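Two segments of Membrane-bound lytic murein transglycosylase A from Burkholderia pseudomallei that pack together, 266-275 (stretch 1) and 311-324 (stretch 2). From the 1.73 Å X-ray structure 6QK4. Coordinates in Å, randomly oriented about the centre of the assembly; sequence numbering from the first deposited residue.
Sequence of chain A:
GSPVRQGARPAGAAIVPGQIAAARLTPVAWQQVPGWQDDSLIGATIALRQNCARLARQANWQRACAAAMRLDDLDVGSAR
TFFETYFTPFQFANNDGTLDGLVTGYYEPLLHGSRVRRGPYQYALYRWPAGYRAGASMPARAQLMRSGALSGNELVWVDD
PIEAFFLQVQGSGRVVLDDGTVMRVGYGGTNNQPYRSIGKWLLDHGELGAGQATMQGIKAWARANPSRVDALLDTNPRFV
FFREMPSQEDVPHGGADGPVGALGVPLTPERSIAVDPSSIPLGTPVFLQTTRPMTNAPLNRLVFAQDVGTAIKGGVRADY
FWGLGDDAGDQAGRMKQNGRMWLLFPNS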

ATOM      1  N   PRO A 266      -3.322  12.930   0.342  1.00 24.62           N
ATOM      2  CA  PRO A 266      -2.190  12.028   0.045  1.00 26.36           C
ATOM      3  C   PRO A 266      -1.878  11.126   1.239  1.00 24.09           C
ATOM      4  O   PRO A 266      -1.808  11.586   2.386  1.00 24.63           O
ATOM      5  CB  PRO A 266      -1.025  12.991  -0.195  1.00 29.59           C
ATOM      6  CG  PRO A 266      -1.633  14.316  -0.493  1.00 29.54           C
ATOM      7  CD  PRO A 266      -2.969  14.359   0.249  1.00 26.50           C
ATOM      8  N   LEU A 267      -1.705   9.848   0.968  1.00 21.31           N
ATOM      9  CA  LEU A 267      -1.290   8.880   2.015  1.00 19.47           C
ATOM     10  C   LEU A 267       0.159   9.090   2.439  1.00 24.15           C
ATOM     11  O   LEU A 267       1.029   9.411   1.628  1.00 25.31           O
ATOM     12  CB  LEU A 267      -1.474   7.455   1.494  1.00 24.16           C
ATOM     13  CG  LEU A 267      -2.875   7.129   0.966  1.00 23.16           C
ATOM     14  CD1 LEU A 267      -2.982   5.719   0.411  1.00 27.00           C
ATOM     15  CD2 LEU A 267      -3.836   7.286   2.117  1.00 24.99           C
ATOM     16  N   THR A 268       0.448   8.818   3.742  1.00 19.77           N
ATOM     17  CA  THR A 268       1.816   8.934   4.244  1.00 20.09           C
ATOM     18  C   THR A 268       2.409   7.545   4.463  1.00 21.41           C
ATOM     19  O   THR A 268       1.796   6.715   5.160  1.00 22.31           O
ATOM     20  CB  THR A 268       1.777   9.694   5.573  1.00 17.26           C
ATOM     21  OG1 THR A 268       1.218  10.979   5.334  1.00 19.95           O
ATOM     22  CG2 THR A 268       3.233   9.883   6.133  1.00 22.85           C
ATOM     23  N   PRO A 269       3.558   7.221   3.887  1.00 20.23           N
ATOM     24  CA  PRO A 269       4.130   5.877   4.079  1.00 19.94           C
ATOM     25  C   PRO A 269       4.253   5.516   5.552  1.00 23.25           C
ATOM     26  O   PRO A 269       4.764   6.295   6.347  1.00 24.58           O
ATOM     27  CB  PRO A 269       5.513   5.977   3.421  1.00 22.60           C
ATOM     28  CG  PRO A 269       5.294   7.022   2.247  1.00 22.49           C
ATOM     29  CD  PRO A 269       4.338   8.062   2.956  1.00 22.55           C
ATOM     30  N   GLU A 270       3.845   4.299   5.897  1.00 20.65           N
ATOM     31  CA  GLU A 270       3.849   3.769   7.277  1.00 19.13           C
ATOM     32  C   GLU A 270       3.106   4.616   8.293  1.00 19.18           C
ATOM     33  O   GLU A 270       3.292   4.422   9.517  1.00 20.33           O
ATOM     34  CB  GLU A 270       5.278   3.504   7.741  1.00 20.03           C
ATOM     35  CG  GLU A 270       5.952   2.496   6.802  1.00 23.91           C
ATOM     36  CD  GLU A 270       7.111   1.732   7.527  1.00 31.14           C
ATOM     37  OE1 GLU A 270       6.884   1.058   8.584  1.00 27.76           O
ATOM     38  OE2 GLU A 270       8.243   1.840   6.998  1.00 33.90           O
ATOM     39  N   ARG A 271       2.188   5.501   7.847  1.00 17.39           N
ATOM     40  CA  ARG A 271       1.380   6.248   8.793  1.00 17.83           C
ATOM     41  C   ARG A 271      -0.069   6.307   8.355  1.00 18.59           C
ATOM     42  O   ARG A 271      -0.844   7.039   8.987  1.00 20.42           O
ATOM     43  CB  ARG A 271       1.874   7.696   8.980  1.00 17.61           C
ATOM     44  CG  ARG A 271       3.280   7.810   9.658  1.00 20.33           C
ATOM     45  CD  ARG A 271       3.144   7.409  11.143  1.00 18.35           C
ATOM     46  NE  ARG A 271       4.488   7.346  11.716  1.00 21.63           N
ATOM     47  CZ  ARG A 271       4.728   6.877  12.938  1.00 21.04           C
ATOM     48  NH1 ARG A 271       3.681   6.487  13.666  1.00 20.78           N
ATOM     49  NH2 ARG A 271       6.024   6.757  13.399  1.00 20.89           N
ATOM     50  N   SER A 272      -0.439   5.633   7.250  1.00 20.55           N
ATOM     51  CA  SER A 272      -1.809   5.603   6.764  1.00 20.28           C
ATOM     52  C   SER A 272      -2.234   4.167   6.640  1.00 16.67           C
ATOM     53  O   SER A 272      -1.431   3.322   6.216  1.00 17.54           O
ATOM     54  CB  SER A 272      -1.937   6.237   5.358  1.00 21.87           C
ATOM     55  OG  SER A 272      -1.692   7.628   5.370  1.00 22.33           O
ATOM     56  N   ILE A 273      -3.466   3.861   7.034  1.00 19.05           N
ATOM     57  CA  ILE A 273      -4.022   2.534   6.798  1.00 18.10           C
ATOM     58  C   ILE A 273      -5.354   2.657   6.044  1.00 17.99           C
ATOM     59  O   ILE A 273      -6.081   3.652   6.141  1.00 17.65           O
ATOM     60  CB  ILE A 273      -4.255   1.736   8.088  1.00 17.92           C
ATOM     61  CG1 ILE A 273      -5.105   2.537   9.109  1.00 18.59           C
ATOM     62  CG2 ILE A 273      -2.869   1.170   8.622  1.00 16.77           C
ATOM     63  CD1 ILE A 273      -5.557   1.610  10.298  1.00 17.54           C
ATOM     64  N   ALA A 274      -5.626   1.635   5.222  1.00 19.23           N
ATOM     65  CA  ALA A 274      -6.962   1.407   4.718  1.00 23.34           C
ATOM     66  C   ALA A 274      -7.749   0.531   5.698  1.00 18.83           C
ATOM     67  O   ALA A 274      -7.198  -0.428   6.285  1.00 22.53           O
ATOM     68  CB  ALA A 274      -6.884   0.727   3.339  1.00 21.13           C
ATOM     69  N   VAL A 275      -9.025   0.902   5.916  1.00 21.57           N
ATOM     70  CA  VAL A 275      -9.908   0.249   6.882  1.00 20.53           C
ATOM     71  C   VAL A 275     -11.260  -0.087   6.243  1.00 20.45           C
ATOM     72  O   VAL A 275     -11.599   0.370   5.156  1.00 21.67           O
ATOM     73  CB  VAL A 275     -10.148   1.095   8.146  1.00 19.18           C
ATOM     74  CG1 VAL A 275      -8.860   1.294   8.853  1.00 21.96           C
ATOM     75  CG2 VAL A 275     -10.782   2.470   7.727  1.00 21.54           C
ATOM     76  N   ALA A 311     -10.905  -5.385  -0.545  1.00 29.08           N
ATOM     77  CA  ALA A 311     -10.642  -6.571   0.241  1.00 29.37           C
ATOM     78  C   ALA A 311     -10.652  -6.330   1.753  1.00 34.81           C
ATOM     79  O   ALA A 311     -10.515  -7.300   2.515  1.00 35.03           O
ATOM     80  CB  ALA A 311      -9.287  -7.128  -0.143  1.00 28.95           C
ATOM     81  N   ILE A 312     -10.789  -5.086   2.211  1.00 26.35           N
ATOM     82  CA  ILE A 312     -10.557  -4.733   3.633  1.00 25.52           C
ATOM     83  C   ILE A 312     -11.916  -4.639   4.298  1.00 25.74           C
ATOM     84  O   ILE A 312     -12.585  -3.594   4.273  1.00 28.11           O
ATOM     85  CB  ILE A 312      -9.771  -3.436   3.782  1.00 23.94           C
ATOM     86  CG1 ILE A 312      -8.529  -3.486   2.919  1.00 23.27           C
ATOM     87  CG2 ILE A 312      -9.429  -3.114   5.282  1.00 24.81           C
ATOM     88  CD1 ILE A 312      -7.639  -4.764   3.170  1.00 28.55           C
ATOM     89  N   LYS A 313     -12.357  -5.764   4.841  1.00 24.81           N
ATOM     90  CA  LYS A 313     -13.687  -5.856   5.438  1.00 27.17           C
ATOM     91  C   LYS A 313     -13.554  -6.481   6.828  1.00 26.55           C
ATOM     92  O   LYS A 313     -12.818  -7.447   6.997  1.00 28.02           O
ATOM     93  CB  LYS A 313     -14.612  -6.682   4.544  1.00 30.20           C
ATOM     94  CG  LYS A 313     -14.934  -5.964   3.179  1.00 39.54           C
ATOM     95  CD  LYS A 313     -15.827  -4.725   3.402  1.00 47.80           C
ATOM     96  CE  LYS A 313     -16.256  -4.068   2.079  1.00 53.55           C
ATOM     97  NZ  LYS A 313     -15.058  -3.558   1.353  1.00 55.66           N
ATOM     98  N   GLY A 314     -14.249  -5.954   7.802  1.00 25.66           N
ATOM     99  CA  GLY A 314     -14.295  -6.544   9.117  1.00 26.65           C
ATOM    100  C   GLY A 314     -14.111  -5.507  10.201  1.00 25.18           C
ATOM    101  O   GLY A 314     -14.275  -4.294   9.974  1.00 24.47           O
ATOM    102  N   GLY A 315     -13.731  -5.962  11.388  1.00 27.01           N
ATOM    103  CA  GLY A 315     -13.585  -5.053  12.510  1.00 24.49           C
ATOM    104  C   GLY A 315     -12.133  -4.647  12.661  1.00 21.59           C
ATOM    105  O   GLY A 315     -11.641  -3.626  12.148  1.00 20.79           O
ATOM    106  N   VAL A 316     -11.413  -5.481  13.401  1.00 19.26           N
ATOM    107  CA  VAL A 316      -9.982  -5.234  13.591  1.00 19.63           C
ATOM    108  C   VAL A 316      -9.342  -5.741  12.329  1.00 20.14           C
ATOM    109  O   VAL A 316      -8.993  -6.927  12.210  1.00 19.30           O
ATOM    110  CB  VAL A 316      -9.433  -5.956  14.834  1.00 19.72           C
ATOM    111  CG1 VAL A 316      -7.886  -5.654  15.028  1.00 19.09           C
ATOM    112  CG2 VAL A 316     -10.236  -5.515  16.110  1.00 20.32           C
ATOM    113  N   ARG A 317      -9.193  -4.853  11.361  1.00 18.83           N
ATOM    114  CA  ARG A 317      -8.712  -5.236  10.033  1.00 19.35           C
ATOM    115  C   ARG A 317      -8.059  -4.001   9.424  1.00 19.12           C
ATOM    116  O   ARG A 317      -8.706  -2.935   9.370  1.00 18.93           O
ATOM    117  CB  ARG A 317      -9.900  -5.673   9.175  1.00 19.14           C
ATOM    118  CG  ARG A 317      -9.472  -6.149   7.795  1.00 20.51           C
ATOM    119  CD  ARG A 317      -8.704  -7.525   7.899  1.00 22.79           C
ATOM    120  NE  ARG A 317      -8.415  -7.970   6.496  1.00 23.54           N
ATOM    121  CZ  ARG A 317      -7.333  -7.646   5.779  1.00 26.62           C
ATOM    122  NH1 ARG A 317      -6.369  -6.940   6.301  1.00 22.73           N
ATOM    123  NH2 ARG A 317      -7.215  -8.020   4.499  1.00 25.96           N
ATOM    124  N   ALA A 318      -6.845  -4.140   8.882  1.00 18.81           N
ATOM    125  CA  ALA A 318      -6.235  -2.974   8.258  1.00 20.67           C
ATOM    126  C   ALA A 318      -5.367  -3.403   7.077  1.00 19.50           C
ATOM    127  O   ALA A 318      -4.736  -4.486   7.103  1.00 20.46           O
ATOM    128  CB  ALA A 318      -5.420  -2.196   9.293  1.00 24.82           C
ATOM    129  N   ASP A 319      -5.273  -2.505   6.075  1.00 20.50           N
ATOM    130  CA  ASP A 319      -4.222  -2.588   5.049  1.00 22.42           C
ATOM    131  C   ASP A 319      -3.180  -1.497   5.343  1.00 20.22           C
ATOM    132  O   ASP A 319      -3.504  -0.304   5.320  1.00 20.85           O
ATOM    133  CB  ASP A 319      -4.821  -2.379   3.647  1.00 20.72           C
ATOM    134  CG  ASP A 319      -4.322  -3.380   2.613  1.00 23.03           C
ATOM    135  OD1 ASP A 319      -3.552  -4.317   2.883  1.00 26.67           O
ATOM    136  OD2 ASP A 319      -4.698  -3.226   1.422  1.00 25.88           O
ATOM    137  N   TYR A 320      -1.949  -1.895   5.649  1.00 20.47           N
ATOM    138  CA  TYR A 320      -0.898  -0.945   6.043  1.00 20.65           C
ATOM    139  C   TYR A 320      -0.214  -0.375   4.792  1.00 22.52           C
ATOM    140  O   TYR A 320       0.314  -1.151   3.976  1.00 23.24           O
ATOM    141  CB  TYR A 320       0.101  -1.727   6.904  1.00 20.52           C
ATOM    142  CG  TYR A 320       1.199  -0.977   7.581  1.00 20.71           C
ATOM    143  CD1 TYR A 320       0.941  -0.245   8.737  1.00 23.44           C
ATOM    144  CD2 TYR A 320       2.465  -1.005   7.108  1.00 21.21           C
ATOM    145  CE1 TYR A 320       1.970   0.438   9.379  1.00 24.89           C
ATOM    146  CE2 TYR A 320       3.524  -0.378   7.760  1.00 23.94           C
ATOM    147  CZ  TYR A 320       3.260   0.357   8.892  1.00 24.97           C
ATOM    148  OH  TYR A 320       4.294   1.012   9.517  1.00 24.66           O
ATOM    149  N   PHE A 321      -0.210   0.954   4.642  1.00 18.95           N
ATOM    150  CA  PHE A 321       0.405   1.551   3.452  1.00 18.55           C
ATOM    151  C   PHE A 321       1.904   1.637   3.654  1.00 20.50           C
ATOM    152  O   PHE A 321       2.379   2.450   4.451  1.00 20.22           O
ATOM    153  CB  PHE A 321      -0.198   2.926   3.148  1.00 17.94           C
ATOM    154  CG  PHE A 321       0.407   3.577   1.957  1.00 20.64           C
ATOM    155  CD1 PHE A 321       0.291   2.992   0.709  1.00 21.00           C
ATOM    156  CD2 PHE A 321       1.088   4.776   2.077  1.00 21.76           C
ATOM    157  CE1 PHE A 321       0.852   3.614  -0.413  1.00 22.16           C
ATOM    158  CE2 PHE A 321       1.641   5.406   0.995  1.00 21.67           C
ATOM    159  CZ  PHE A 321       1.491   4.840  -0.291  1.00 22.92           C
ATOM    160  N   TRP A 322       2.656   0.793   2.925  1.00 20.06           N
ATOM    161  CA  TRP A 322       4.114   0.773   3.043  1.00 24.73           C
ATOM    162  C   TRP A 322       4.812   1.894   2.293  1.00 24.61           C
ATOM    163  O   TRP A 322       5.957   2.207   2.647  1.00 27.29           O
ATOM    164  CB  TRP A 322       4.653  -0.602   2.576  1.00 21.63           C
ATOM    165  CG  TRP A 322       4.555  -1.618   3.620  1.00 20.73           C
ATOM    166  CD1 TRP A 322       3.573  -2.568   3.762  1.00 20.62           C
ATOM    167  CD2 TRP A 322       5.432  -1.779   4.738  1.00 22.55           C
ATOM    168  NE1 TRP A 322       3.815  -3.327   4.851  1.00 21.92           N
ATOM    169  CE2 TRP A 322       4.941  -2.868   5.487  1.00 22.98           C
ATOM    170  CE3 TRP A 322       6.582  -1.115   5.175  1.00 25.88           C
ATOM    171  CZ2 TRP A 322       5.572  -3.330   6.647  1.00 25.26           C
ATOM    172  CZ3 TRP A 322       7.197  -1.567   6.339  1.00 26.60           C
ATOM    173  CH2 TRP A 322       6.697  -2.677   7.047  1.00 27.09           C
ATOM    174  N   GLY A 323       4.150   2.592   1.337  1.00 23.23           N
ATOM    175  CA  GLY A 323       4.879   3.636   0.665  1.00 22.87           C
ATOM    176  C   GLY A 323       4.995   3.370  -0.839  1.00 26.33           C
ATOM    177  O   GLY A 323       4.207   2.592  -1.400  1.00 25.51           O
ATOM    178  N   LEU A 324       5.960   4.027  -1.485  1.00 27.19           N
ATOM    179  CA  LEU A 324       6.150   3.994  -2.934  1.00 30.68           C
ATOM    180  C   LEU A 324       7.344   3.128  -3.299  1.00 27.58           C
ATOM    181  O   LEU A 324       8.390   3.175  -2.643  1.00 30.50           O
ATOM    182  CB  LEU A 324       6.424   5.378  -3.535  1.00 32.58           C
ATOM    183  CG  LEU A 324       5.437   6.518  -3.295  1.00 44.08           C
ATOM    184  CD1 LEU A 324       5.827   7.724  -4.151  1.00 48.93           C
ATOM    185  CD2 LEU A 324       4.078   6.091  -3.646  1.00 47.29           C
TER
HETATM  186  O   HOH W   1       8.228   2.039   3.947  1.00 42.47           O

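The carboxylate of Glu270 is used twice to fasten one stretch to the other: Tyr320 OH donates to Glu270 OE1 at 2.8 Å, near the plane of the phenol ring, while a single water donates both to Glu270 OE2 (3.1 Å) and to Trp322 O (2.6 Å). Its backbone joins in as well, Glu270 N donating to Phe321 O at 2.8 Å with an N-H...O angle of 154°. Glu270 adopts phi/psi of 55/20 within a turn closed by Arg271 N donating to Thr268 O (3.0 Å); Thr268 N donates to Ser272 OG (2.9 Å, 168°), a further tie within stretch 1.

Beyond the turn the two stretches pair as antiparallel strands, their axes at 137°. Ala274 and Asp319 form the hydrogen-bonded pair, with Ala274 N to Asp319 O at 2.9 Å and Asp319 N to Ala274 O at 2.8 Å; Phe321 N to Ser272 O, at 3.1 Å and 158°, continues the ladder. Ile273 and Tyr320 form the adjacent non-hydrogen-bonded pair, where Ile273 CA lies 3.2 Å from Asp319 O in a CA-H...O contact.

Side chains then fill the two faces of the sheet. On that of Ile273 and Tyr320, Ile273 packs on two neighbours: CG2 lies 4.1 Å from Tyr320 CD1 and 4.3 Å from Ala318 CB, and CD1 lies 3.9 Å from Ala318 CB. On the other, Ala274 CB and Asp319 CB lie 3.7 Å apart, closer than the 4.9 Å between Ala274 CA and Asp319 CA.

Phe321, with chi1 at 179° and CA-to-CB directed toward stretch 1, loses 106 Å² to it, the largest share of any residue in the 712 Å² total. Leu267 CB sits over one ring face, 4.1 Å from the centroid and 29° off the normal. Gly323 suits its position doubly: phi/psi of 119/-160 favours glycine, and an ideal CB would lie 3.2 Å from Pro269 CB.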